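Long-range contacts in aldo-keto reductase 1 (Coptotermes gestroi, PDB 5KET), which binds NADP and probably works as an NADP-dependent oxidoreductase of the aldo/keto reductase family: residues V169-F174 and I188-L193; S176-R181 and H331-Y336; V195-Y200 and I215-Y220; V199-R204 and A316-R321. All blocks are in the same frame, centred on the assembly; numbering follows the deposited sequence.

Contact 1. Residues V169-F174 and I188-L193; sequences VGLSNF and IRPANL. With NAP (NADP nicotinamide-adenine-dinucleotide phosphate), chain C.
Leu171 and Leu193 pair across two neighbouring parallel strands of the TIM barrel, 166-172 and 192-196, which helix 176-185 connects in a beta-alpha-beta unit. Two backbone bonds set the register. Ala191 N gives its hydrogen to Val169 O (2.8 Å) almost without a bend, at 175°, and Leu171 N gives its hydrogen to Asn192 O (2.9 Å). Between them Gly170 has no side chain, and its CA comes within 3.2 Å of Asn192 O in a CA-H...O contact. On the leucine face of the sheet, Leu193 CG stands anti to its backbone N (chi1 171°). Its methyl CD1 lies against Leu171, 3.4 Å from Leu171 O and 4.0 Å from Leu171 CB, and also reaches the CB of Phe174. The two methyls of Leu171 have separate tasks: CD1 meets CG of Pro190, while CD2 sits over the centre of the Phe174 ring. Ile179 of helix 176-185 packs on both leucines from outside.

Where strand 166-172 ends, the character of the contact changes from apolar to polar. Asn173 OD1 accepts a hydrogen bond from the nicotinamide amide nitrogen N7N of NADP at 2.7 Å. The hydroxyl of Ser172 is hydrogen-bonded to Gln194 O, while NADP O7N, 2.9 Å from Ser172 OG, competes for the same proton. The bond to Asn173, with Ser172 placed near the amide oxygen, would be expected to restrict rotation of the carboxamide and so fix the orientation of the nicotinamide.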
# COMPACT_ATOMS: atom_id res chain seq x y z
N VAL A 169 -12.98 -3.02 -2.65
CA VAL A 169 -12.22 -2.05 -3.42
C VAL A 169 -11.92 -0.84 -2.56
O VAL A 169 -12.71 -0.45 -1.69
CB VAL A 169 -12.96 -1.63 -4.71
CG1 VAL A 169 -12.90 -2.75 -5.73
CG2 VAL A 169 -14.40 -1.27 -4.40
N GLY A 170 -10.76 -0.23 -2.80
CA GLY A 170 -10.31 0.90 -2.02
C GLY A 170 -9.43 1.88 -2.77
O GLY A 170 -9.32 1.80 -4.00
N LEU A 171 -8.78 2.79 -2.05
CA LEU A 171 -8.01 3.88 -2.63
C LEU A 171 -6.59 3.88 -2.09
O LEU A 171 -6.34 3.43 -0.97
CB LEU A 171 -8.65 5.22 -2.32
CG LEU A 171 -10.11 5.46 -2.70
CD1 LEU A 171 -10.59 6.72 -1.98
CD2 LEU A 171 -10.24 5.56 -4.21
N SER A 172 -5.67 4.44 -2.87
CA SER A 172 -4.28 4.58 -2.43
C SER A 172 -3.73 5.94 -2.85
O SER A 172 -3.86 6.34 -4.01
CB SER A 172 -3.41 3.46 -3.00
OG SER A 172 -2.14 3.48 -2.38
N ASN A 173 -3.12 6.63 -1.89
CA ASN A 173 -2.50 7.94 -2.12
C ASN A 173 -3.53 8.98 -2.55
O ASN A 173 -3.24 9.86 -3.36
CB ASN A 173 -1.36 7.84 -3.13
CG ASN A 173 -0.24 6.93 -2.67
OD1 ASN A 173 0.09 5.96 -3.35
ND2 ASN A 173 0.35 7.24 -1.52
N PHE A 174 -4.73 8.88 -2.00
CA PHE A 174 -5.80 9.86 -2.19
C PHE A 174 -5.84 10.80 -0.99
O PHE A 174 -5.45 10.42 0.12
CB PHE A 174 -7.15 9.16 -2.35
CG PHE A 174 -7.41 8.63 -3.73
CD1 PHE A 174 -6.65 7.59 -4.25
CD2 PHE A 174 -8.44 9.15 -4.50
CE1 PHE A 174 -6.89 7.09 -5.52
CE2 PHE A 174 -8.69 8.67 -5.78
CZ PHE A 174 -7.91 7.63 -6.29
N ILE A 188 -20.71 1.68 -3.56
CA ILE A 188 -20.01 0.83 -2.61
C ILE A 188 -18.83 1.62 -2.07
O ILE A 188 -17.90 1.94 -2.83
CB ILE A 188 -19.54 -0.49 -3.25
CG1 ILE A 188 -20.73 -1.35 -3.66
CG2 ILE A 188 -18.59 -1.23 -2.31
CD1 ILE A 188 -20.35 -2.52 -4.56
N ARG A 189 -18.85 1.93 -0.78
CA ARG A 189 -17.86 2.81 -0.20
C ARG A 189 -16.45 2.18 -0.24
O ARG A 189 -16.31 0.95 -0.25
CB ARG A 189 -18.24 3.16 1.24
CG ARG A 189 -17.16 3.83 2.07
CD ARG A 189 -17.77 4.63 3.20
NE ARG A 189 -19.16 4.27 3.44
CZ ARG A 189 -20.03 5.05 4.04
NH1 ARG A 189 -19.67 6.26 4.45
NH2 ARG A 189 -21.28 4.64 4.22
N PRO A 190 -15.41 3.00 -0.33
CA PRO A 190 -14.05 2.49 -0.19
C PRO A 190 -13.90 1.65 1.07
O PRO A 190 -14.30 2.05 2.16
CB PRO A 190 -13.20 3.78 -0.10
CG PRO A 190 -14.06 4.86 -0.68
CD PRO A 190 -15.42 4.35 -0.93
N ALA A 191 -13.32 0.47 0.91
CA ALA A 191 -13.07 -0.40 2.05
C ALA A 191 -11.77 -0.06 2.77
O ALA A 191 -11.67 -0.27 3.99
CB ALA A 191 -13.03 -1.86 1.61
N ASN A 192 -10.79 0.46 2.05
CA ASN A 192 -9.45 0.63 2.61
C ASN A 192 -8.75 1.76 1.88
O ASN A 192 -8.90 1.91 0.66
CB ASN A 192 -8.65 -0.68 2.51
CG ASN A 192 -7.19 -0.50 2.89
OD1 ASN A 192 -6.85 -0.42 4.07
ND2 ASN A 192 -6.31 -0.46 1.88
N LEU A 193 -8.00 2.56 2.63
CA LEU A 193 -7.12 3.58 2.10
C LEU A 193 -5.69 3.18 2.42
O LEU A 193 -5.38 2.87 3.57
CB LEU A 193 -7.41 4.95 2.71
CG LEU A 193 -6.36 6.01 2.33
CD1 LEU A 193 -6.38 6.25 0.84
CD2 LEU A 193 -6.55 7.28 3.12
PA NAP C . 9.18 -0.52 4.57
O1A NAP C . 8.66 -1.93 4.30
O2A NAP C . 8.91 0.17 5.70
O5B NAP C . 10.81 -0.54 4.18
C5B NAP C . 11.16 -1.86 3.85
C4B NAP C . 12.67 -1.85 3.69
O4B NAP C . 13.25 -2.03 4.97
C3B NAP C . 13.18 -2.94 2.71
O3B NAP C . 14.27 -2.45 2.00
C2B NAP C . 13.67 -4.07 3.66
O2B NAP C . 14.86 -4.61 3.29
C1B NAP C . 13.84 -3.32 5.04
N9A NAP C . 13.19 -4.06 6.12
C8A NAP C . 11.99 -4.79 6.06
N7A NAP C . 11.68 -5.36 7.25
C5A NAP C . 12.73 -4.98 8.11
C6A NAP C . 12.98 -5.24 9.46
N6A NAP C . 12.11 -6.01 10.20
N1A NAP C . 14.09 -4.75 10.09
C2A NAP C . 14.92 -3.98 9.29
N3A NAP C . 14.81 -3.64 7.99
C4A NAP C . 13.68 -4.17 7.42
O3 NAP C . 8.41 0.35 3.45
PN NAP C . 8.31 -0.21 1.98
O1N NAP C . 9.10 -1.40 1.65
O2N NAP C . 8.19 0.97 1.04
O5D NAP C . 6.63 -0.78 1.92
C5D NAP C . 6.60 -1.65 0.89
C4D NAP C . 5.18 -2.04 0.67
O4D NAP C . 4.41 -0.84 0.76
C3D NAP C . 5.12 -2.49 -0.80
O3D NAP C . 5.10 -3.85 -0.88
C2D NAP C . 3.78 -1.99 -1.25
O2D NAP C . 2.81 -2.91 -0.97
C1D NAP C . 3.52 -0.78 -0.34
N1N NAP C . 3.78 0.39 -1.21
C2N NAP C . 2.71 1.10 -1.69
C3N NAP C . 2.92 2.17 -2.53
C7N NAP C . 1.75 2.90 -3.00
O7N NAP C . 0.59 2.50 -2.83
N7N NAP C . 1.99 4.07 -3.67
C4N NAP C . 4.21 2.54 -2.92
C5N NAP C . 5.28 1.81 -2.44
C6N NAP C . 5.07 0.74 -1.59
P2B NAP C . 14.93 -6.31 2.74
O1X NAP C . 13.98 -6.20 1.56
O2X NAP C . 16.38 -6.61 2.48
O3X NAP C . 14.20 -6.97 3.91

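Contact 2. Residues S176-R181 and H331-Y336; sequences SRQIAR and HPEHPY
Glu333, in the loop that follows helix 326-329, faces Gln178 and Arg181 on the first turns of helix 176-185. The two helical residues, three apart in sequence, project on one side, and each takes one oxygen of the carboxylate. Arg181 NH1 forms a salt bridge with Glu333 OE2 at 3.1 Å. The two side chains reach toward each other tip to tip, with guanidinium and carboxylate planes 22° apart, and OE2 is met on its syn side but tilted out of the carboxylate plane. Gln178 slides past Glu333 in the opposite direction, and its NE2 makes a weak bond to OE1 at 3.0 Å. A bend in the glutamate chain, chi2 -66°, places CD near both donors.

Helix 176-185 belongs to the outer layer of the TIM barrel, and the C-terminal loop lies against its start, at the end of the barrel where NADP binds. Leu150 of helix 150-162 touches both members of the salt bridge. An alanine in place of Glu333 would probably leave Arg181 without this countercharge and freer to turn, and Gln178 NE2 without this acceptor. Further along the loop, Pro335 CB comes to 4.0 Å from Gln178 OE1, near Asn173 of the NADP site.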
# COMPACT_ATOMS: atom_id res chain seq x y z
N SER A 176 -8.14 13.94 1.36
CA SER A 176 -9.46 14.03 1.97
C SER A 176 -10.53 14.35 0.93
O SER A 176 -11.51 13.61 0.77
CB SER A 176 -9.48 15.12 3.04
OG SER A 176 -8.51 14.89 4.03
N ARG A 177 -10.36 15.47 0.23
CA ARG A 177 -11.37 15.93 -0.71
C ARG A 177 -11.74 14.83 -1.72
O ARG A 177 -12.92 14.62 -1.99
CB ARG A 177 -10.89 17.20 -1.41
N GLN A 178 -10.74 14.11 -2.25
CA GLN A 178 -11.02 13.06 -3.24
C GLN A 178 -11.67 11.83 -2.62
O GLN A 178 -12.52 11.19 -3.26
CB GLN A 178 -9.75 12.63 -4.01
CG GLN A 178 -8.88 13.76 -4.60
CD GLN A 178 -7.46 13.28 -4.93
OE1 GLN A 178 -6.97 12.34 -4.32
NE2 GLN A 178 -6.76 14.00 -5.79
N ILE A 179 -11.26 11.45 -1.40
CA ILE A 179 -11.99 10.40 -0.71
C ILE A 179 -13.43 10.83 -0.48
O ILE A 179 -14.37 10.11 -0.82
CB ILE A 179 -11.31 10.01 0.61
CG1 ILE A 179 -9.97 9.34 0.36
CG2 ILE A 179 -12.21 9.07 1.42
CD1 ILE A 179 -9.20 9.06 1.62
N ALA A 180 -13.61 12.03 0.06
CA ALA A 180 -14.95 12.54 0.33
C ALA A 180 -15.80 12.56 -0.93
O ALA A 180 -16.97 12.16 -0.90
CB ALA A 180 -14.87 13.93 0.95
N ARG A 181 -15.23 13.01 -2.06
CA ARG A 181 -15.97 13.03 -3.31
C ARG A 181 -16.41 11.63 -3.72
O ARG A 181 -17.53 11.42 -4.19
CB ARG A 181 -15.13 13.67 -4.41
CG ARG A 181 -14.89 15.16 -4.20
CD ARG A 181 -13.96 15.73 -5.28
NE ARG A 181 -14.36 15.29 -6.62
CZ ARG A 181 -13.53 14.81 -7.54
NH1 ARG A 181 -12.23 14.70 -7.28
NH2 ARG A 181 -14.01 14.44 -8.72
N HIS A 331 -1.25 18.01 -12.28
CA HIS A 331 -2.42 17.25 -12.66
C HIS A 331 -3.58 17.60 -11.71
O HIS A 331 -3.38 17.73 -10.51
CB HIS A 331 -2.14 15.75 -12.63
CG HIS A 331 -3.34 14.88 -12.84
ND1 HIS A 331 -3.47 14.01 -13.88
CD2 HIS A 331 -4.47 14.74 -12.12
CE1 HIS A 331 -4.63 13.38 -13.79
NE2 HIS A 331 -5.27 13.81 -12.73
N PRO A 332 -4.80 17.74 -12.25
CA PRO A 332 -5.93 18.21 -11.42
C PRO A 332 -6.20 17.40 -10.16
O PRO A 332 -6.82 17.92 -9.22
CB PRO A 332 -7.11 18.13 -12.38
CG PRO A 332 -6.55 17.87 -13.76
CD PRO A 332 -5.06 17.85 -13.69
N GLU A 333 -5.79 16.14 -10.13
CA GLU A 333 -6.00 15.26 -9.00
C GLU A 333 -4.69 14.92 -8.31
O GLU A 333 -4.39 13.74 -8.05
CB GLU A 333 -6.72 13.98 -9.44
CG GLU A 333 -8.10 14.22 -10.05
CD GLU A 333 -9.11 14.77 -9.04
OE1 GLU A 333 -8.83 14.74 -7.82
OE2 GLU A 333 -10.18 15.23 -9.48
N HIS A 334 -3.90 15.92 -8.03
CA HIS A 334 -2.70 15.71 -7.24
C HIS A 334 -3.05 15.77 -5.76
O HIS A 334 -3.65 16.75 -5.31
CB HIS A 334 -1.64 16.74 -7.58
CG HIS A 334 -0.31 16.46 -6.95
ND1 HIS A 334 0.06 16.99 -5.73
CD2 HIS A 334 0.72 15.68 -7.36
CE1 HIS A 334 1.27 16.56 -5.42
NE2 HIS A 334 1.69 15.76 -6.39
N PRO A 335 -2.69 14.74 -4.98
CA PRO A 335 -3.26 14.62 -3.63
C PRO A 335 -2.54 15.41 -2.55
O PRO A 335 -3.14 15.65 -1.49
CB PRO A 335 -3.17 13.12 -3.35
CG PRO A 335 -1.96 12.69 -4.15
CD PRO A 335 -1.93 13.55 -5.38
N TYR A 336 -1.29 15.82 -2.76
CA TYR A 336 -0.47 16.31 -1.66
C TYR A 336 -0.34 17.83 -1.64
O TYR A 336 0.49 18.36 -0.90
CB TYR A 336 0.92 15.67 -1.71
CG TYR A 336 0.87 14.16 -1.81
CD1 TYR A 336 1.78 13.47 -2.60
CD2 TYR A 336 -0.09 13.42 -1.13
CE1 TYR A 336 1.75 12.11 -2.70
CE2 TYR A 336 -0.14 12.05 -1.24
CZ TYR A 336 0.79 11.40 -2.02
OH TYR A 336 0.76 10.02 -2.13

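Contact 3. Residues V195-Y200 and I215-Y220; sequences VELNVY and ITVCAY. With NAP (NADP nicotinamide-adenine-dinucleotide phosphate), chain C.
Tyr220, at the end of strand 216-220, lays its ring between Glu196 of the adjacent strand and the nicotinamide of NADP. Glu196 CA stands 3.6 Å above the centre of one ring face, and the CB of Glu196 makes a CH-pi contact with the same face. Over the centre of the opposite face lies NADP C3N, 3.7 Å from the ring plane, giving the tyrosine-nicotinamide stack familiar from aldo-keto reductases. The torsion chi1 of 80° places CG between the backbone N and the carbonyl carbon, a crowded position that brings the ring beside the strand carrying Glu196. The ring's far end is held as well, since Tyr220 OH is hydrogen-bonded to Asn173 ND2.

The backbone pairing is parallel. Tyr220 N bonds to Val195 O at 3.2 Å, and Leu197 N returns a bond to Tyr220 O, also at 3.2 Å; Val195 N to Cys218 O is a weaker bond. Val195 and Leu197 supply the apolar half of the contact. CB of Leu197 touches CB of Ala219 at 3.6 Å, and CD1 of Leu197 meets Val217 CG1 at 3.7 Å, the two side chains crossing at about a right angle. Val195 CG2 approaches that same Val217 methyl at 4.1 Å.

Helix 204-212, the crossover of this beta-alpha-beta unit, packs its Val207 on both Leu197 and Val217. Cys272 of helix 264-273 also touches Leu197, while Ala219 carries the sheet onward through backbone bonds to Val278 and Ile280 at strand 278-279.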
# COMPACT_ATOMS: atom_id res chain seq x y z
N VAL A 195 -1.99 4.63 2.34
CA VAL A 195 -1.16 5.81 2.22
C VAL A 195 0.13 5.56 2.97
O VAL A 195 0.26 4.62 3.76
CB VAL A 195 -1.85 7.07 2.76
CG1 VAL A 195 -2.98 7.50 1.83
CG2 VAL A 195 -2.36 6.82 4.15
N GLU A 196 1.12 6.41 2.71
CA GLU A 196 2.35 6.38 3.49
C GLU A 196 2.06 6.78 4.93
O GLU A 196 1.30 7.73 5.19
CB GLU A 196 3.37 7.31 2.82
CG GLU A 196 4.45 7.91 3.68
CD GLU A 196 5.45 8.71 2.87
OE1 GLU A 196 5.16 9.10 1.71
OE2 GLU A 196 6.55 9.00 3.41
N LEU A 197 2.67 6.05 5.87
CA LEU A 197 2.37 6.21 7.29
C LEU A 197 3.39 5.46 8.13
O LEU A 197 3.62 4.26 7.91
CB LEU A 197 0.94 5.72 7.59
CG LEU A 197 0.23 6.08 8.90
CD1 LEU A 197 -1.28 5.85 8.75
CD2 LEU A 197 0.75 5.29 10.09
N ASN A 198 3.98 6.16 9.09
CA ASN A 198 4.88 5.61 10.10
C ASN A 198 4.99 6.64 11.22
O ASN A 198 4.24 7.62 11.25
CB ASN A 198 6.24 5.25 9.48
CG ASN A 198 6.86 6.41 8.74
OD1 ASN A 198 6.77 7.56 9.17
ND2 ASN A 198 7.51 6.11 7.62
N VAL A 199 5.94 6.45 12.14
CA VAL A 199 6.01 7.37 13.26
C VAL A 199 6.54 8.74 12.84
O VAL A 199 6.34 9.72 13.56
CB VAL A 199 6.86 6.82 14.42
CG1 VAL A 199 6.30 5.49 14.90
CG2 VAL A 199 8.32 6.72 14.02
N TYR A 200 7.22 8.83 11.70
CA TYR A 200 7.64 10.13 11.18
C TYR A 200 6.56 10.82 10.35
O TYR A 200 6.70 12.02 10.07
CB TYR A 200 8.92 9.99 10.35
CG TYR A 200 10.16 9.76 11.18
CD1 TYR A 200 10.14 9.93 12.56
CD2 TYR A 200 11.36 9.37 10.58
CE1 TYR A 200 11.28 9.72 13.33
CE2 TYR A 200 12.50 9.17 11.33
CZ TYR A 200 12.45 9.34 12.71
OH TYR A 200 13.58 9.13 13.46
N ILE A 215 -13.57 3.79 7.02
CA ILE A 215 -12.58 3.45 6.01
C ILE A 215 -11.29 3.11 6.73
O ILE A 215 -10.77 3.94 7.51
CB ILE A 215 -12.37 4.60 5.02
CG1 ILE A 215 -13.69 4.97 4.32
CG2 ILE A 215 -11.24 4.26 4.02
CD1 ILE A 215 -13.63 6.29 3.54
N THR A 216 -10.77 1.92 6.49
CA THR A 216 -9.61 1.44 7.21
C THR A 216 -8.33 1.83 6.49
O THR A 216 -8.25 1.79 5.25
CB THR A 216 -9.69 -0.08 7.37
OG1 THR A 216 -9.57 -0.69 6.09
CG2 THR A 216 -11.03 -0.44 7.97
N VAL A 217 -7.32 2.23 7.26
CA VAL A 217 -6.08 2.78 6.74
C VAL A 217 -5.01 1.70 6.80
O VAL A 217 -4.61 1.27 7.89
CB VAL A 217 -5.64 4.03 7.51
CG1 VAL A 217 -4.30 4.52 6.99
CG2 VAL A 217 -6.69 5.13 7.40
N CYS A 218 -4.52 1.26 5.65
CA CYS A 218 -3.34 0.40 5.61
C CYS A 218 -2.12 1.28 5.40
O CYS A 218 -2.10 2.13 4.51
CB CYS A 218 -3.44 -0.64 4.50
SG CYS A 218 -1.89 -1.52 4.29
N ALA A 219 -1.10 1.05 6.22
CA ALA A 219 0.10 1.88 6.23
C ALA A 219 1.20 1.20 5.44
O ALA A 219 1.65 0.10 5.81
CB ALA A 219 0.57 2.14 7.67
N TYR A 220 1.63 1.83 4.35
CA TYR A 220 2.81 1.39 3.64
C TYR A 220 4.00 2.25 4.05
O TYR A 220 3.84 3.37 4.55
CB TYR A 220 2.60 1.41 2.12
CG TYR A 220 2.73 2.74 1.40
CD1 TYR A 220 3.98 3.28 1.09
CD2 TYR A 220 1.60 3.42 0.96
CE1 TYR A 220 4.09 4.49 0.41
CE2 TYR A 220 1.70 4.62 0.28
CZ TYR A 220 2.94 5.15 0.01
OH TYR A 220 3.02 6.34 -0.66
PA NAP C . 9.18 -0.52 4.57
O1A NAP C . 8.66 -1.93 4.30
O2A NAP C . 8.91 0.17 5.70
O5B NAP C . 10.81 -0.54 4.18
C5B NAP C . 11.16 -1.86 3.85
C4B NAP C . 12.67 -1.85 3.69
O4B NAP C . 13.25 -2.03 4.97
C3B NAP C . 13.18 -2.94 2.71
O3B NAP C . 14.27 -2.45 2.00
C2B NAP C . 13.67 -4.07 3.66
O2B NAP C . 14.86 -4.61 3.29
C1B NAP C . 13.84 -3.32 5.04
N9A NAP C . 13.19 -4.06 6.12
C8A NAP C . 11.99 -4.79 6.06
N7A NAP C . 11.68 -5.36 7.25
C5A NAP C . 12.73 -4.98 8.11
C6A NAP C . 12.98 -5.24 9.46
N6A NAP C . 12.11 -6.01 10.20
N1A NAP C . 14.09 -4.75 10.09
C2A NAP C . 14.92 -3.98 9.29
N3A NAP C . 14.81 -3.64 7.99
C4A NAP C . 13.68 -4.17 7.42
O3 NAP C . 8.41 0.35 3.45
PN NAP C . 8.31 -0.21 1.98
O1N NAP C . 9.10 -1.40 1.65
O2N NAP C . 8.19 0.97 1.04
O5D NAP C . 6.63 -0.78 1.92
C5D NAP C . 6.60 -1.65 0.89
C4D NAP C . 5.18 -2.04 0.67
O4D NAP C . 4.41 -0.84 0.76
C3D NAP C . 5.12 -2.49 -0.80
O3D NAP C . 5.10 -3.85 -0.88
C2D NAP C . 3.78 -1.99 -1.25
O2D NAP C . 2.81 -2.91 -0.97
C1D NAP C . 3.52 -0.78 -0.34
N1N NAP C . 3.78 0.39 -1.21
C2N NAP C . 2.71 1.10 -1.69
C3N NAP C . 2.92 2.17 -2.53
C7N NAP C . 1.75 2.90 -3.00
O7N NAP C . 0.59 2.50 -2.83
N7N NAP C . 1.99 4.07 -3.67
C4N NAP C . 4.21 2.54 -2.92
C5N NAP C . 5.28 1.81 -2.44
C6N NAP C . 5.07 0.74 -1.59
P2B NAP C . 14.93 -6.31 2.74
O1X NAP C . 13.98 -6.20 1.56
O2X NAP C . 16.38 -6.61 2.48
O3X NAP C . 14.20 -6.97 3.91

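Contact 4. Residues V199-R204 and A316-R321; sequences VYFQQR and AGRRFR
Phe201 meets Gly317 and Arg318 where a loop at the C-terminal end of the TIM barrel, between strand 192-196 and helix 204-212, receives the long loop that follows helix 302-310. The packing is close around the phenyl ring. Its CZ lies over the centre of one face of the Arg318 guanidinium, 3.4 Å above the plane, with the two groups inclined at 69°; the ring therefore presents its rim to the flat cation. The aliphatic part of the arginine joins in, CG of Arg318 lying 3.4 Å from Phe201 CZ. Further back on the same flank of the ring, CD1 of Phe201 lies 3.6 Å from Gly317 CA. The absence of a side chain on Gly317 probably lets the ring come this near. An alanine in place of Phe201 would probably open a gap beside Gly317 and leave Arg318 leaning more on its cation-pi partner Tyr336.

Away from the ring the contact loosens. Ala316 is exposed and poorly ordered, and its N comes no nearer than 4.4 Å to Phe201 CE1. Tyr200, whose hydroxyl is hydrogen-bonded to Asp250, meets Arg319 edge to edge: CD2 of the tyrosine and NH2 of the arginine lie 4.3 Å apart, near the plane of both groups.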
# COMPACT_ATOMS: atom_id res chain seq x y z
N VAL A 199 5.94 6.45 12.14
CA VAL A 199 6.01 7.37 13.26
C VAL A 199 6.54 8.74 12.84
O VAL A 199 6.34 9.72 13.56
CB VAL A 199 6.86 6.82 14.42
CG1 VAL A 199 6.30 5.49 14.90
CG2 VAL A 199 8.32 6.72 14.02
N TYR A 200 7.22 8.83 11.70
CA TYR A 200 7.64 10.13 11.18
C TYR A 200 6.56 10.82 10.35
O TYR A 200 6.70 12.02 10.07
CB TYR A 200 8.92 9.99 10.35
CG TYR A 200 10.16 9.76 11.18
CD1 TYR A 200 10.14 9.93 12.56
CD2 TYR A 200 11.36 9.37 10.58
CE1 TYR A 200 11.28 9.72 13.33
CE2 TYR A 200 12.50 9.17 11.33
CZ TYR A 200 12.45 9.34 12.71
OH TYR A 200 13.58 9.13 13.46
N PHE A 201 5.50 10.10 9.98
CA PHE A 201 4.43 10.53 9.09
C PHE A 201 3.16 9.78 9.52
O PHE A 201 2.63 8.91 8.83
CB PHE A 201 4.80 10.25 7.63
CG PHE A 201 3.97 11.00 6.63
CD1 PHE A 201 3.88 12.38 6.67
CD2 PHE A 201 3.29 10.32 5.64
CE1 PHE A 201 3.12 13.06 5.75
CE2 PHE A 201 2.53 10.99 4.71
CZ PHE A 201 2.44 12.36 4.77
N GLN A 202 2.64 10.12 10.70
CA GLN A 202 1.58 9.33 11.31
C GLN A 202 0.21 9.55 10.68
O GLN A 202 -0.69 8.73 10.91
CB GLN A 202 1.51 9.63 12.81
CG GLN A 202 2.72 9.14 13.57
CD GLN A 202 2.79 9.67 14.98
OE1 GLN A 202 3.88 9.80 15.55
NE2 GLN A 202 1.65 9.98 15.56
N GLN A 203 0.02 10.63 9.92
CA GLN A 203 -1.23 10.89 9.21
C GLN A 203 -2.41 10.90 10.17
O GLN A 203 -3.48 10.37 9.87
CB GLN A 203 -1.46 9.89 8.07
CG GLN A 203 -0.41 9.92 6.97
CD GLN A 203 -0.89 10.59 5.70
OE1 GLN A 203 -1.49 11.67 5.74
NE2 GLN A 203 -0.61 9.97 4.55
N ARG A 204 -2.20 11.51 11.34
CA ARG A 204 -3.27 11.62 12.34
C ARG A 204 -4.56 12.09 11.70
O ARG A 204 -5.63 11.49 11.90
CB ARG A 204 -2.86 12.59 13.46
CG ARG A 204 -1.41 12.58 13.81
CD ARG A 204 -1.05 11.28 14.45
NE ARG A 204 -2.12 10.80 15.28
CZ ARG A 204 -2.00 9.80 16.12
NH1 ARG A 204 -0.85 9.16 16.25
NH2 ARG A 204 -3.04 9.42 16.84
N ALA A 316 5.75 16.55 5.18
CA ALA A 316 7.17 16.54 4.83
C ALA A 316 8.13 16.26 5.99
O ALA A 316 8.90 17.14 6.36
CB ALA A 316 7.54 17.86 4.17
N GLY A 317 8.10 15.06 6.57
CA GLY A 317 7.10 14.05 6.31
C GLY A 317 7.27 13.07 5.17
O GLY A 317 7.87 12.01 5.34
N ARG A 318 6.71 13.41 4.01
CA ARG A 318 6.61 12.46 2.92
C ARG A 318 7.97 12.19 2.30
O ARG A 318 8.70 13.12 1.94
CB ARG A 318 5.68 12.98 1.83
CG ARG A 318 4.45 13.63 2.34
CD ARG A 318 3.75 14.40 1.26
NE ARG A 318 2.38 14.61 1.67
CZ ARG A 318 1.48 13.65 1.73
NH1 ARG A 318 1.80 12.42 1.34
NH2 ARG A 318 0.25 13.91 2.15
N ARG A 319 8.30 10.92 2.16
CA ARG A 319 9.34 10.50 1.23
C ARG A 319 8.76 10.05 -0.09
O ARG A 319 9.41 10.19 -1.12
CB ARG A 319 10.14 9.35 1.81
CG ARG A 319 10.30 9.48 3.26
CD ARG A 319 10.30 8.15 4.00
NE ARG A 319 10.98 8.36 5.29
CZ ARG A 319 12.26 8.07 5.51
NH1 ARG A 319 13.02 7.55 4.55
NH2 ARG A 319 12.79 8.31 6.67
N PHE A 320 7.56 9.46 -0.06
CA PHE A 320 6.86 9.08 -1.28
C PHE A 320 6.05 10.28 -1.77
O PHE A 320 4.81 10.30 -1.77
CB PHE A 320 5.98 7.86 -1.04
CG PHE A 320 6.76 6.61 -0.75
CD1 PHE A 320 7.34 6.40 0.50
CD2 PHE A 320 6.92 5.65 -1.74
CE1 PHE A 320 8.07 5.25 0.75
CE2 PHE A 320 7.64 4.51 -1.49
CZ PHE A 320 8.21 4.30 -0.25
N ARG A 321 6.78 11.31 -2.17
CA ARG A 321 6.16 12.48 -2.76
C ARG A 321 5.79 12.19 -4.21
O ARG A 321 6.19 11.17 -4.79
CB ARG A 321 7.08 13.70 -2.69
CG ARG A 321 7.77 13.87 -1.36
CD ARG A 321 8.40 15.25 -1.23
NE ARG A 321 7.46 16.23 -0.69
CZ ARG A 321 7.26 16.43 0.62
NH1 ARG A 321 7.95 15.73 1.52
NH2 ARG A 321 6.38 17.34 1.02

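Contacts 1 and 3 belong to the barrel core: both use strand 192-196, flanked by 166-172 and 216-220 in one parallel sheet, and both reach NADP, one through a hydrogen bond from its carboxamide to Asn173 and the other through a stacked ring. Contact 4 is buried too, but in loops at the barrel end, where an aromatic-arginine contact replaces backbone pairing. Contact 2 lies nearer the surface, partly buried, and rests on a salt bridge. Neighbours interlock. Ile179 of contact 2 packs on Ile215 of contact 3; the Glu196 carboxylate of contact 3 accepts bonds from Arg319 N and Phe320 N of contact 4; and the Tyr336 ring of contact 2 packs against Phe320 O of contact 4.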